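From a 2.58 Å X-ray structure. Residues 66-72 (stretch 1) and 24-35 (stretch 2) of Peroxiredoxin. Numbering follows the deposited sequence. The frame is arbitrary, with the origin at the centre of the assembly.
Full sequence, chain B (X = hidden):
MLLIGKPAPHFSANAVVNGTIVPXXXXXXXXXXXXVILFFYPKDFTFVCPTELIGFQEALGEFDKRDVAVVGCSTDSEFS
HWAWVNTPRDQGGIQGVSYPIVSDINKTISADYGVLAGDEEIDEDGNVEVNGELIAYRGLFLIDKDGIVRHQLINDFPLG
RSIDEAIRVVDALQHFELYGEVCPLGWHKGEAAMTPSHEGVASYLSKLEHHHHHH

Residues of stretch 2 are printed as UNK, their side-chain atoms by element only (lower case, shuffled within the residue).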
# COMPACT_ATOMS: atom_id res chain seq x y z
N ARG B 66 17.80 50.98 -13.23
CA ARG B 66 17.00 50.51 -12.11
C ARG B 66 17.58 49.28 -11.42
O ARG B 66 16.87 48.62 -10.65
CB ARG B 66 15.57 50.24 -12.57
CG ARG B 66 14.71 51.49 -12.64
CD ARG B 66 13.48 51.25 -13.48
NE ARG B 66 13.65 51.83 -14.81
CZ ARG B 66 12.94 52.85 -15.28
NH1 ARG B 66 11.98 53.39 -14.53
NH2 ARG B 66 13.18 53.31 -16.50
N ASP B 67 18.84 48.94 -11.69
CA ASP B 67 19.50 47.81 -11.03
C ASP B 67 18.77 46.50 -11.32
O ASP B 67 18.60 45.65 -10.44
CB ASP B 67 19.66 48.03 -9.53
CG ASP B 67 21.01 48.60 -9.16
OD1 ASP B 67 21.79 48.90 -10.09
OD2 ASP B 67 21.29 48.74 -7.95
N VAL B 68 18.31 46.35 -12.55
CA VAL B 68 17.56 45.19 -12.99
C VAL B 68 18.39 44.50 -14.06
O VAL B 68 18.81 45.13 -15.03
CB VAL B 68 16.17 45.56 -13.54
CG1 VAL B 68 15.50 44.33 -14.12
CG2 VAL B 68 15.32 46.19 -12.45
N ALA B 69 18.68 43.22 -13.84
CA ALA B 69 19.31 42.39 -14.84
C ALA B 69 18.22 41.75 -15.69
O ALA B 69 17.24 41.22 -15.15
CB ALA B 69 20.17 41.32 -14.18
N VAL B 70 18.37 41.83 -17.01
CA VAL B 70 17.42 41.24 -17.94
C VAL B 70 17.99 39.90 -18.39
O VAL B 70 19.13 39.82 -18.85
CB VAL B 70 17.16 42.16 -19.14
CG1 VAL B 70 16.27 41.47 -20.16
CG2 VAL B 70 16.52 43.44 -18.66
N VAL B 71 17.19 38.83 -18.24
CA VAL B 71 17.61 37.48 -18.59
C VAL B 71 16.50 36.84 -19.41
O VAL B 71 15.35 36.78 -18.95
CB VAL B 71 17.93 36.62 -17.35
CG1 VAL B 71 18.40 35.24 -17.76
CG2 VAL B 71 18.95 37.30 -16.46
N GLY B 72 16.84 36.37 -20.61
CA GLY B 72 15.92 35.59 -21.42
C GLY B 72 16.23 34.10 -21.34
O GLY B 72 17.34 33.69 -21.00
N UNK B 24 27.25 27.33 -16.42
CA UNK B 24 26.92 27.54 -15.01
C UNK B 24 26.33 28.93 -14.76
O UNK B 24 26.64 29.59 -13.76
o UNK B 24 30.06 25.93 -14.56
c UNK B 24 28.16 27.30 -14.14
c UNK B 24 28.82 25.97 -14.44
o UNK B 24 28.10 24.96 -14.57
N UNK B 25 25.48 29.40 -15.68
CA UNK B 25 24.77 30.64 -15.45
C UNK B 25 23.62 30.40 -14.48
O UNK B 25 22.84 29.46 -14.66
c UNK B 25 22.31 35.03 -16.13
c UNK B 25 21.57 33.86 -16.09
c UNK B 25 24.23 31.24 -16.75
c UNK B 25 24.28 33.74 -16.58
c UNK B 25 23.67 34.97 -16.38
c UNK B 25 22.19 32.64 -16.29
c UNK B 25 23.55 32.57 -16.55
N UNK B 26 23.52 31.25 -13.47
CA UNK B 26 22.50 31.13 -12.45
C UNK B 26 22.10 32.52 -11.99
O UNK B 26 22.89 33.47 -12.10
o UNK B 26 22.05 30.29 -10.20
c UNK B 26 23.00 30.29 -11.26
N UNK B 27 20.90 32.63 -11.44
CA UNK B 27 20.48 33.91 -10.89
C UNK B 27 21.04 34.15 -9.49
O UNK B 27 20.78 35.22 -8.91
c UNK B 27 18.92 34.78 -13.29
c UNK B 27 18.95 34.02 -10.87
c UNK B 27 16.77 34.18 -12.14
c UNK B 27 18.26 33.89 -12.24
N UNK B 28 21.80 33.20 -8.94
CA UNK B 28 22.46 33.40 -7.65
C UNK B 28 23.30 34.67 -7.65
O UNK B 28 23.31 35.42 -6.67
c UNK B 28 22.52 30.99 -6.88
o UNK B 28 21.30 31.13 -6.66
c UNK B 28 23.33 32.19 -7.32
o UNK B 28 23.11 29.89 -6.77
N UNK B 29 24.01 34.92 -8.76
CA UNK B 29 24.91 36.06 -8.85
C UNK B 29 24.22 37.38 -8.56
O UNK B 29 24.87 38.34 -8.13
c UNK B 29 25.55 36.11 -10.24
o UNK B 29 25.95 36.98 -13.13
c UNK B 29 24.54 36.22 -11.36
c UNK B 29 25.18 36.10 -12.72
n UNK B 29 24.89 35.01 -13.41
N UNK B 30 22.91 37.47 -8.79
CA UNK B 30 22.20 38.73 -8.61
C UNK B 30 21.63 38.90 -7.21
O UNK B 30 21.24 40.01 -6.85
c UNK B 30 21.50 38.69 -11.04
c UNK B 30 21.05 38.85 -9.62
c UNK B 30 22.38 39.59 -11.62
c UNK B 30 21.04 37.62 -11.81
c UNK B 30 22.80 39.43 -12.93
c UNK B 30 21.45 37.46 -13.12
c UNK B 30 22.34 38.37 -13.68
N UNK B 31 21.60 37.83 -6.40
CA UNK B 31 21.01 37.94 -5.07
C UNK B 31 21.76 38.98 -4.25
O UNK B 31 22.99 38.97 -4.18
n UNK B 31 18.97 32.21 -3.37
c UNK B 31 21.03 36.58 -4.36
c UNK B 31 19.11 33.29 -4.37
c UNK B 31 19.70 34.55 -3.76
c UNK B 31 19.96 35.61 -4.83
N UNK B 32 21.00 39.89 -3.65
CA UNK B 32 21.58 40.97 -2.89
C UNK B 32 22.15 42.10 -3.72
O UNK B 32 22.60 43.09 -3.14
N UNK B 33 22.15 41.98 -5.04
CA UNK B 33 22.78 42.98 -5.90
C UNK B 33 21.82 43.59 -6.91
O UNK B 33 21.78 44.82 -7.05
c UNK B 33 26.18 41.19 -6.59
c UNK B 33 23.98 42.36 -6.65
n UNK B 33 28.26 39.85 -6.62
c UNK B 33 27.21 40.45 -5.75
c UNK B 33 25.01 41.69 -5.76
N UNK B 34 21.05 42.77 -7.63
CA UNK B 34 20.17 43.29 -8.67
C UNK B 34 18.82 42.59 -8.64
O UNK B 34 18.71 41.42 -8.26
c UNK B 34 22.58 43.86 -11.68
c UNK B 34 20.81 43.11 -10.06
n UNK B 34 23.26 46.27 -11.40
c UNK B 34 22.14 43.82 -10.23
c UNK B 34 23.67 44.91 -11.88
N UNK B 35 17.78 43.32 -9.04
CA UNK B 35 16.53 42.69 -9.43
C UNK B 35 16.74 41.91 -10.72
O UNK B 35 17.73 42.10 -11.42
c UNK B 35 15.43 43.72 -9.66
o UNK B 35 14.58 47.32 -5.38
c UNK B 35 14.78 46.44 -6.42
c UNK B 35 15.20 44.67 -8.52
c UNK B 35 13.94 45.35 -6.57
c UNK B 35 16.02 45.78 -8.34
c UNK B 35 14.15 44.48 -7.62
c UNK B 35 15.81 46.66 -7.30

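Position 24 carries two side-chain carbons, the second bearing two oxygens. A carboxylate one carbon from the backbone is Asp24, and it lies out of reach of stretch 1. Position 25 has one carbon followed by a six-carbon ring without a heteroatom, which defines Phe25; chi1 is t, and its CE2 lies 3.8 Å from CG1 of Val71. At position 26 a single carbon carries one oxygen, the pattern of serine. Ser26 does not touch stretch 1.

Position 27 has four carbons forked at the second, as in leucine. The CA-to-CB bond of Leu27 points sideways, but the end of the side chain comes nearer, placing CD2 4.0 Å from Val71 CG2. Position 28 repeats the two-carbon carboxylate and is Asp28; its backbone N donates to Ser26 OG at 3.2 Å, a hydroxyl receiving the NH at the start of the 3-10 segment. Position 29 has three carbons, the third carrying one oxygen and one nitrogen: a carboxamide on a chain of glutamine length. Gln29, with chi1 p, folds back so that NE2 donates to Ser26 O at 2.8 Å.

Position 30 is again one carbon and a plain six-carbon ring, hence Phe30. The methyl CB of Ala69 sits over one face of this ring, 3.8 Å from the centroid and 23° off the normal, a CH-pi contact; the closest pair is Ala69 CB to Phe30 CE1, 3.5 Å. Position 31 shows four carbons in a row ending in nitrogen. This is Lys31, exposed and far from stretch 1. Position 32 has no side-chain atoms, so it is Gly32, and its phi of 77° is a value that by itself favours glycine.

Position 33 has the four-carbon chain and terminal nitrogen of lysine; the end of Lys33 leads away from stretch 1. Position 34 has the same composition but a different course: its nitrogen reaches the carboxylate of Asp67. In Lys34, chi4 is m, and NZ forms a salt bridge with Asp67 OD1 at 3.3 Å. Position 35 has one carbon, a six-carbon ring and an oxygen on that ring, which identifies Tyr35. Its CB packs 3.7 Å from Val68 CG2.

The contact combines a short parallel backbone pairing with apolar packing. Val68 and Tyr35 form the bridge, their CA atoms 4.5 Å apart and their side chains on the same face of the sheet. Tyr35 N donates to Asp67 O at 2.8 Å with an angle of 135°, while Ala69 N donates to Tyr35 O at 2.8 Å and 170°, so one residue is held through both its NH and its carbonyl. Beyond this bridge, Ala69 and Val71 both point toward stretch 2, whereas Val70 between them points away. That alternation brings Ala69 against Phe30 and Val71 against Phe25, Leu27 and Phe30, with the Asp67–Lys34 salt bridge adding a charged contact. Together the stretches bury 438 Å², both sides summed.

Stretch 2 (24-35) DFSLDQFKGKKY
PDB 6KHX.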